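Local atomic coordinates of alpha-1,3-glucanase (Streptomyces thermodiastaticus, PDB entry 7C7D), a protein that hydrolyses alpha-1,3-glucan as a thermostable glycoside hydrolase of family GH87, its catalytic unit holding a bound calcium ion. Residues E86-Q91 with T397-N402; N420-T425 with V458-I463; Q374-L379 with P401-G406. All blocks are in the same frame, centred on the assembly; numbering follows the deposited sequence.

Contact 1. Residues E86-Q91 with T397-N402. With CA (calcium ion), chain C.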
loop_
_atom_site.group_PDB
_atom_site.type_symbol
_atom_site.label_atom_id
_atom_site.label_comp_id
_atom_site.label_asym_id
_atom_site.label_seq_id
_atom_site.Cartn_x
_atom_site.Cartn_y
_atom_site.Cartn_z
ATOM N N GLU A 86 12.373 -0.176 7.365
ATOM C CA GLU A 86 10.989 0.223 7.147
ATOM C C GLU A 86 10.843 1.686 6.759
ATOM O O GLU A 86 9.720 2.148 6.550
ATOM C CB GLU A 86 10.120 -0.080 8.376
ATOM C CG GLU A 86 9.765 -1.555 8.554
ATOM C CD GLU A 86 8.597 -1.778 9.498
ATOM O OE1 GLU A 86 8.123 -0.797 10.099
ATOM O OE2 GLU A 86 8.159 -2.941 9.636
ATOM N N ALA A 87 11.940 2.431 6.668
ATOM C CA ALA A 87 11.867 3.824 6.262
ATOM C C ALA A 87 11.801 3.945 4.745
ATOM O O ALA A 87 12.443 3.183 4.017
ATOM C CB ALA A 87 13.095 4.576 6.768
ATOM N N SER A 88 11.016 4.910 4.271
ATOM C CA SER A 88 11.069 5.305 2.869
ATOM C C SER A 88 12.510 5.639 2.498
ATOM O O SER A 88 13.187 6.385 3.208
ATOM C CB SER A 88 10.175 6.531 2.678
ATOM O OG SER A 88 10.018 6.854 1.308
ATOM N N GLY A 89 12.991 5.069 1.391
ATOM C CA GLY A 89 14.384 5.243 1.027
ATOM C C GLY A 89 15.370 4.498 1.895
ATOM O O GLY A 89 16.581 4.669 1.713
ATOM N N ARG A 90 14.892 3.693 2.843
ATOM C CA ARG A 90 15.722 2.946 3.784
ATOM C C ARG A 90 16.547 3.854 4.683
ATOM O O ARG A 90 17.537 3.407 5.268
ATOM C CB ARG A 90 16.608 1.899 3.095
ATOM C CG ARG A 90 15.883 1.083 2.054
ATOM C CD ARG A 90 14.650 0.356 2.613
ATOM N NE ARG A 90 14.048 -0.397 1.519
ATOM C CZ ARG A 90 13.492 -1.597 1.611
ATOM N NH1 ARG A 90 13.380 -2.210 2.786
ATOM N NH2 ARG A 90 13.054 -2.185 0.503
ATOM N N GLN A 91 16.156 5.124 4.786
ATOM C CA GLN A 91 16.892 6.109 5.563
ATOM C C GLN A 91 15.910 7.026 6.273
ATOM O O GLN A 91 14.795 7.251 5.803
ATOM C CB GLN A 91 17.806 6.957 4.679
ATOM C CG GLN A 91 18.887 6.169 3.990
ATOM C CD GLN A 91 19.478 6.948 2.848
ATOM O OE1 GLN A 91 20.420 7.710 3.029
ATOM N NE2 GLN A 91 18.906 6.782 1.660
ATOM N N THR A 397 0.111 4.654 -5.817
ATOM C CA THR A 397 1.446 4.798 -5.251
ATOM C C THR A 397 1.470 4.079 -3.917
ATOM O O THR A 397 0.640 4.365 -3.043
ATOM C CB THR A 397 1.824 6.270 -5.097
ATOM O OG1 THR A 397 1.904 6.847 -6.406
ATOM C CG2 THR A 397 3.178 6.428 -4.410
ATOM N N ILE A 398 2.415 3.148 -3.775
ATOM C CA ILE A 398 2.508 2.267 -2.620
ATOM C C ILE A 398 3.924 2.360 -2.077
ATOM O O ILE A 398 4.895 2.281 -2.841
ATOM C CB ILE A 398 2.193 0.815 -3.028
ATOM C CG1 ILE A 398 0.720 0.675 -3.426
ATOM C CG2 ILE A 398 2.607 -0.173 -1.939
ATOM C CD1 ILE A 398 0.426 -0.540 -4.270
ATOM N N THR A 399 4.047 2.502 -0.759
ATOM C CA THR A 399 5.352 2.546 -0.130
ATOM C C THR A 399 5.337 1.776 1.183
ATOM O O THR A 399 4.393 1.878 1.977
ATOM C CB THR A 399 5.831 3.989 0.091
ATOM O OG1 THR A 399 6.967 3.988 0.960
ATOM C CG2 THR A 399 4.748 4.878 0.691
ATOM N N GLN A 400 6.372 0.986 1.382
ATOM C CA GLN A 400 6.660 0.379 2.679
ATOM C C GLN A 400 5.551 -0.502 3.256
ATOM O O GLN A 400 5.172 -0.336 4.425
ATOM C CB GLN A 400 7.125 1.448 3.676
ATOM C CG GLN A 400 8.607 1.783 3.525
ATOM C CD GLN A 400 9.527 0.630 3.926
ATOM O OE1 GLN A 400 9.064 -0.413 4.409
ATOM N NE2 GLN A 400 10.837 0.815 3.745
ATOM N N PRO A 401 5.060 -1.502 2.522
ATOM C CA PRO A 401 4.326 -2.578 3.205
ATOM C C PRO A 401 5.317 -3.313 4.101
ATOM O O PRO A 401 6.445 -3.596 3.691
ATOM C CB PRO A 401 3.826 -3.455 2.051
ATOM C CG PRO A 401 4.856 -3.256 0.964
ATOM C CD PRO A 401 5.335 -1.828 1.103
ATOM N N ASN A 402 4.909 -3.597 5.349
ATOM C CA ASN A 402 5.881 -4.070 6.338
ATOM C C ASN A 402 6.389 -5.466 6.015
ATOM O O ASN A 402 7.514 -5.825 6.389
ATOM C CB ASN A 402 5.253 -4.208 7.726
ATOM C CG ASN A 402 4.635 -2.935 8.271
ATOM O OD1 ASN A 402 3.696 -3.023 9.065
ATOM N ND2 ASN A 402 5.149 -1.776 7.893
HETATM CA CA CA C . 13.286 8.445 4.421
HETATM O O HOH W 1 9.297 -4.982 8.403
HETATM O O HOH W 2 9.227 4.765 -0.322
#
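Gln400 reaches out from the end of strand 397-399 in the parallel beta-helix and lays its amide against Glu86 and Ala87, in a calcium-binding loop of the beta-rich N-terminal domain. Its CB stands 3.9 Å from Glu86 O, and CG is closer to that same oxygen. The chain then bends (chi2 -68°), which turns CD over Glu86 O at 3.0 Å. OE1 passes beside Glu86 CA and takes its hydrogen bond from Asn426. At the tip, NE2 donates to Ala87 O over 2.9 Å, a rather bent bond that comes down on the carbonyl from above its plane. The backbone N of Arg90 reaches Ala87 O from the opposite face, so this oxygen is held within the loop as well as across the interface. NE2 also lies over one face of the Arg90 guanidinium, whose NH2 bonds to Thr425 O. Two waters extend the seam: one joins Ser88 OG to Thr399 OG1, the other Glu86 OE2 to Asn402 O, while Phe161 N bonds to Glu86 OE1. Glu63, Glu65 and Asp191 complete the calcium site, to which the loop contributes two backbone oxygens, Ser88 O and Gln91 O, each 2.4 Å from the metal.

Contact 2. Residues N420-T425 with V458-I463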
loop_
_atom_site.group_PDB
_atom_site.type_symbol
_atom_site.label_atom_id
_atom_site.label_comp_id
_atom_site.label_asym_id
_atom_site.label_seq_id
_atom_site.Cartn_x
_atom_site.Cartn_y
_atom_site.Cartn_z
ATOM N N ASN A 420 1.350 1.507 -11.679
ATOM C CA ASN A 420 1.565 1.711 -10.256
ATOM C C ASN A 420 3.030 2.008 -9.974
ATOM O O ASN A 420 3.928 1.527 -10.666
ATOM C CB ASN A 420 1.124 0.472 -9.480
ATOM C CG ASN A 420 -0.340 0.143 -9.712
ATOM O OD1 ASN A 420 -1.224 0.793 -9.146
ATOM N ND2 ASN A 420 -0.608 -0.857 -10.550
ATOM N N LEU A 421 3.259 2.818 -8.943
ATOM C CA LEU A 421 4.586 3.104 -8.415
ATOM C C LEU A 421 4.667 2.429 -7.058
ATOM O O LEU A 421 3.858 2.723 -6.172
ATOM C CB LEU A 421 4.791 4.612 -8.267
ATOM C CG LEU A 421 6.080 5.043 -7.566
ATOM C CD1 LEU A 421 7.319 4.549 -8.328
ATOM C CD2 LEU A 421 6.124 6.562 -7.387
ATOM N N ILE A 422 5.603 1.499 -6.913
ATOM C CA ILE A 422 5.727 0.676 -5.717
ATOM C C ILE A 422 7.170 0.752 -5.256
ATOM O O ILE A 422 8.080 0.418 -6.022
ATOM C CB ILE A 422 5.326 -0.782 -5.996
ATOM C CG1 ILE A 422 3.891 -0.837 -6.530
ATOM C CG2 ILE A 422 5.511 -1.642 -4.740
ATOM C CD1 ILE A 422 3.509 -2.161 -7.143
ATOM N N SER A 423 7.380 1.187 -4.007
ATOM C CA SER A 423 8.724 1.396 -3.488
ATOM C C SER A 423 8.881 0.757 -2.120
ATOM O O SER A 423 7.964 0.804 -1.289
ATOM C CB SER A 423 9.061 2.883 -3.361
ATOM O OG SER A 423 8.811 3.579 -4.573
ATOM N N ASP A 424 10.063 0.180 -1.897
ATOM C CA ASP A 424 10.544 -0.200 -0.566
ATOM C C ASP A 424 9.682 -1.297 0.067
ATOM O O ASP A 424 8.941 -1.066 1.027
ATOM C CB ASP A 424 10.620 1.023 0.356
ATOM C CG ASP A 424 11.717 1.979 -0.040
ATOM O OD1 ASP A 424 12.855 1.516 -0.235
ATOM O OD2 ASP A 424 11.438 3.193 -0.164
ATOM N N THR A 425 9.813 -2.506 -0.468
ATOM C CA THR A 425 9.155 -3.663 0.126
ATOM C C THR A 425 10.139 -4.490 0.953
ATOM O O THR A 425 11.355 -4.290 0.932
ATOM C CB THR A 425 8.453 -4.520 -0.939
ATOM O OG1 THR A 425 9.414 -5.039 -1.864
ATOM C CG2 THR A 425 7.429 -3.696 -1.705
ATOM N N VAL A 458 10.694 0.247 -7.205
ATOM C CA VAL A 458 11.899 0.911 -6.709
ATOM C C VAL A 458 12.286 0.288 -5.369
ATOM O O VAL A 458 11.497 0.319 -4.414
ATOM C CB VAL A 458 11.676 2.422 -6.553
ATOM C CG1 VAL A 458 12.951 3.100 -6.071
ATOM C CG2 VAL A 458 11.188 3.038 -7.869
ATOM N N ARG A 459 13.489 -0.278 -5.293
ATOM C CA ARG A 459 13.981 -0.891 -4.057
ATOM C C ARG A 459 13.005 -1.947 -3.531
ATOM O O ARG A 459 12.669 -1.981 -2.342
ATOM C CB ARG A 459 14.306 0.160 -2.985
ATOM C CG ARG A 459 15.439 1.121 -3.383
ATOM C CD ARG A 459 15.736 2.163 -2.285
ATOM N NE ARG A 459 14.526 2.912 -1.958
ATOM C CZ ARG A 459 14.117 3.999 -2.605
ATOM N NH1 ARG A 459 14.862 4.523 -3.571
ATOM N NH2 ARG A 459 12.958 4.562 -2.298
ATOM N N THR A 460 12.547 -2.817 -4.432
ATOM C CA THR A 460 11.645 -3.909 -4.094
ATOM C C THR A 460 12.332 -5.257 -4.270
ATOM O O THR A 460 13.282 -5.401 -5.048
ATOM C CB THR A 460 10.329 -3.858 -4.896
ATOM O OG1 THR A 460 10.553 -4.182 -6.278
ATOM C CG2 THR A 460 9.652 -2.494 -4.761
ATOM N N GLY A 461 11.808 -6.250 -3.559
ATOM C CA GLY A 461 12.441 -7.537 -3.366
ATOM C C GLY A 461 13.157 -7.604 -2.025
ATOM O O GLY A 461 13.500 -6.588 -1.415
ATOM N N ALA A 462 13.384 -8.829 -1.552
ATOM C CA ALA A 462 13.899 -9.006 -0.195
ATOM C C ALA A 462 14.257 -10.465 0.039
ATOM O O ALA A 462 13.699 -11.367 -0.591
ATOM C CB ALA A 462 12.875 -8.571 0.859
ATOM N N ILE A 463 15.174 -10.687 0.984
ATOM C CA ILE A 463 15.463 -12.043 1.442
ATOM C C ILE A 463 14.256 -12.589 2.183
ATOM O O ILE A 463 13.741 -11.951 3.110
ATOM C CB ILE A 463 16.693 -12.056 2.364
ATOM C CG1 ILE A 463 17.936 -11.612 1.609
ATOM C CG2 ILE A 463 16.893 -13.441 2.982
ATOM C CD1 ILE A 463 18.486 -12.663 0.678
HETATM O O HOH W 3 10.227 -7.371 -1.009
HETATM O O HOH W 4 14.504 -5.714 0.935
#
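Asp424 and Arg459 lie side by side and point the same way, locked in a side-on salt bridge. Arg459 NE gives a 2.8 Å hydrogen bond to Asp424 OD1, and its NH2 gives a nearly straight one (172°) to Asp424 OD2. Both oxygens are met on their syn side and sit close to the guanidinium plane, although the carboxylate itself is turned 33° from it. A bend at chi3 (-57°) turns Arg459 NE back toward Asp424 OD1, which CB and CD also flank, and Val458 CG1 lies over one face of the guanidinium, toward the rim. Asp424 also receives Arg90 and Gly89 of the calcium-binding loop, so its charge is probably shared between two arginines. An alanine in place of Arg459 would probably leave Asp424 with Arg90 as its remaining salt-bridge partner and open a gap beside Val458 CG1.

The backbones are also tightly paired. Neighbouring coils of the right-handed parallel beta-helix meet here at the ends of strands 415-423 and 449-458: Val458 N donates to Ile422 O and Asp424 N to Val458 O, both at 2.9 Å, while Ser423 CA adds a CA-H...O contact to Val458 O.

Past Asp424 the pairing slackens. Thr425 N makes only a weak bond to Arg459 O, 3.5 Å long. Thr425 OG1 faces Thr460, 3.4 Å from its CB, and donates to a water that Gly461 N also reaches weakly. A second water lies 2.7 Å from Gly461 O. On the outer side Leu421 CD1 and Val458 CG2 merely touch, 4.2 Å apart.

Contact 3. Residues Q374-L379 with P401-G406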
loop_
_atom_site.group_PDB
_atom_site.type_symbol
_atom_site.label_atom_id
_atom_site.label_comp_id
_atom_site.label_asym_id
_atom_site.label_seq_id
_atom_site.Cartn_x
_atom_site.Cartn_y
_atom_site.Cartn_z
ATOM N N GLN A 374 1.324 -0.319 5.271
ATOM C CA GLN A 374 0.432 -1.451 5.456
ATOM C C GLN A 374 1.199 -2.573 6.143
ATOM O O GLN A 374 2.425 -2.651 6.047
ATOM C CB GLN A 374 -0.102 -1.931 4.102
ATOM C CG GLN A 374 -1.273 -1.122 3.573
ATOM C CD GLN A 374 -1.009 0.375 3.571
ATOM O OE1 GLN A 374 -0.224 0.881 2.757
ATOM N NE2 GLN A 374 -1.663 1.099 4.478
ATOM N N GLY A 375 0.476 -3.440 6.850
ATOM C CA GLY A 375 1.094 -4.534 7.575
ATOM C C GLY A 375 1.163 -5.849 6.829
ATOM O O GLY A 375 1.510 -6.876 7.420
ATOM N N ASP A 376 0.815 -5.854 5.552
ATOM C CA ASP A 376 0.801 -7.027 4.692
ATOM C C ASP A 376 0.597 -6.457 3.291
ATOM O O ASP A 376 0.777 -5.250 3.107
ATOM C CB ASP A 376 -0.341 -7.947 5.126
ATOM C CG ASP A 376 -0.092 -9.406 4.787
ATOM O OD1 ASP A 376 0.208 -9.713 3.617
ATOM O OD2 ASP A 376 -0.208 -10.257 5.696
ATOM N N ASP A 377 0.200 -7.275 2.322
ATOM C CA ASP A 377 -0.000 -6.827 0.943
ATOM C C ASP A 377 -0.723 -5.488 0.917
ATOM O O ASP A 377 -1.825 -5.362 1.456
ATOM C CB ASP A 377 -0.866 -7.842 0.199
ATOM C CG ASP A 377 -0.188 -9.173 -0.019
ATOM O OD1 ASP A 377 1.034 -9.218 -0.250
ATOM O OD2 ASP A 377 -0.913 -10.191 0.008
ATOM N N ALA A 378 -0.136 -4.483 0.263
ATOM C CA ALA A 378 -0.793 -3.178 0.282
ATOM C C ALA A 378 -2.114 -3.227 -0.471
ATOM O O ALA A 378 -3.154 -2.808 0.054
ATOM C CB ALA A 378 0.124 -2.080 -0.255
ATOM N N LEU A 379 -2.090 -3.762 -1.695
ATOM C CA LEU A 379 -3.283 -4.051 -2.481
ATOM C C LEU A 379 -3.230 -5.513 -2.879
ATOM O O LEU A 379 -2.200 -5.980 -3.376
ATOM C CB LEU A 379 -3.334 -3.200 -3.754
ATOM C CG LEU A 379 -3.425 -1.688 -3.577
ATOM C CD1 LEU A 379 -3.440 -1.025 -4.958
ATOM C CD2 LEU A 379 -4.663 -1.299 -2.789
ATOM N N PRO A 401 5.060 -1.502 2.522
ATOM C CA PRO A 401 4.326 -2.578 3.205
ATOM C C PRO A 401 5.317 -3.313 4.101
ATOM O O PRO A 401 6.445 -3.596 3.691
ATOM C CB PRO A 401 3.826 -3.455 2.051
ATOM C CG PRO A 401 4.856 -3.256 0.964
ATOM C CD PRO A 401 5.335 -1.828 1.103
ATOM N N ASN A 402 4.909 -3.597 5.349
ATOM C CA ASN A 402 5.881 -4.070 6.338
ATOM C C ASN A 402 6.389 -5.466 6.015
ATOM O O ASN A 402 7.514 -5.825 6.389
ATOM C CB ASN A 402 5.253 -4.208 7.726
ATOM C CG ASN A 402 4.635 -2.935 8.271
ATOM O OD1 ASN A 402 3.696 -3.023 9.065
ATOM N ND2 ASN A 402 5.149 -1.776 7.893
ATOM N N LEU A 403 5.535 -6.285 5.410
ATOM C CA LEU A 403 5.864 -7.634 4.988
ATOM C C LEU A 403 4.996 -7.921 3.769
ATOM O O LEU A 403 4.014 -7.223 3.509
ATOM C CB LEU A 403 5.642 -8.640 6.126
ATOM C CG LEU A 403 4.264 -8.708 6.772
ATOM C CD1 LEU A 403 3.392 -9.751 6.088
ATOM C CD2 LEU A 403 4.380 -9.002 8.271
ATOM N N ALA A 404 5.371 -8.954 3.022
ATOM C CA ALA A 404 4.643 -9.342 1.821
ATOM C C ALA A 404 4.736 -8.277 0.727
ATOM O O ALA A 404 5.731 -7.548 0.640
ATOM C CB ALA A 404 3.207 -9.778 2.140
ATOM N N ASN A 405 3.738 -8.201 -0.137
ATOM C CA ASN A 405 3.927 -7.580 -1.441
ATOM C C ASN A 405 3.383 -6.156 -1.504
ATOM O O ASN A 405 2.527 -5.748 -0.720
ATOM C CB ASN A 405 3.233 -8.440 -2.497
ATOM C CG ASN A 405 3.661 -9.887 -2.422
ATOM O OD1 ASN A 405 4.750 -10.240 -2.849
ATOM N ND2 ASN A 405 2.810 -10.732 -1.854
ATOM N N GLY A 406 3.865 -5.400 -2.495
ATOM C CA GLY A 406 3.208 -4.147 -2.823
ATOM C C GLY A 406 1.831 -4.397 -3.407
ATOM O O GLY A 406 0.818 -3.918 -2.886
#
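Asp377 OD1 is gripped twice by Asn405: the side-chain ND2 donates over 2.8 Å and the backbone N over 2.9 Å. These are matching turns of successive coils in the parallel beta-helix, each leading into a strand of the same sheet, 379-382 and 407-410. The two side chains lie side by side and point the same way, with carboxylate and amide planes 21° apart. The backbone N of Asn405 meets OD1 nearly along the C-O axis, whereas ND2 comes to the syn side and somewhat out of the carboxylate plane. The other ends are held too: Tyr410 bonds to Asp377 OD2, and Ser430 and Arg475 bond to Asn405 OD1.

Ala404 CB wedges between two carboxylates, 3.3 Å from both Asp376 OD1 and Asp377 OD1. Asp376 OD1 turns back to accept from Asp377 N on its anti lone pair, while OD2 forms a salt bridge with Arg300. Leu403 brings CG to 3.4 Å from Gly375 O and lays CD1 against the Asp376 carboxylate.

Backbone bonds tie both ends of the turns. Ala378 N donates to Asn405 O and Leu379 N to Gly406 O, just as strand 379-382 begins, and at the far end Asn402 N closes a short 2.7 Å bond onto Gln374 O.

In the fold
From the N terminus, the calcium-binding loop 86-91 comes first, and contact 1 closes the longest loop, more than 300 residues, by bringing the N-terminal domain down onto the beta-helix. Contact 3 joins 374-379 to 401-406, one coil apart; it opens inside the span of contact 1 and ends just beyond it, the two sharing Pro401 and Asn402. Contact 2 follows in series, pairing 420-425 with 458-463 one coil further on. Strands 397-399 and 415-423 are neighbours, linked by Ile398 N and Leu421 O, while Ile398 CG2 packs on Ala378 CB and Thr425 CG2 on Pro401 CG. Arg90 NH2 also bonds to Arg459 O, so loop 86-91 reaches both segments of contact 2.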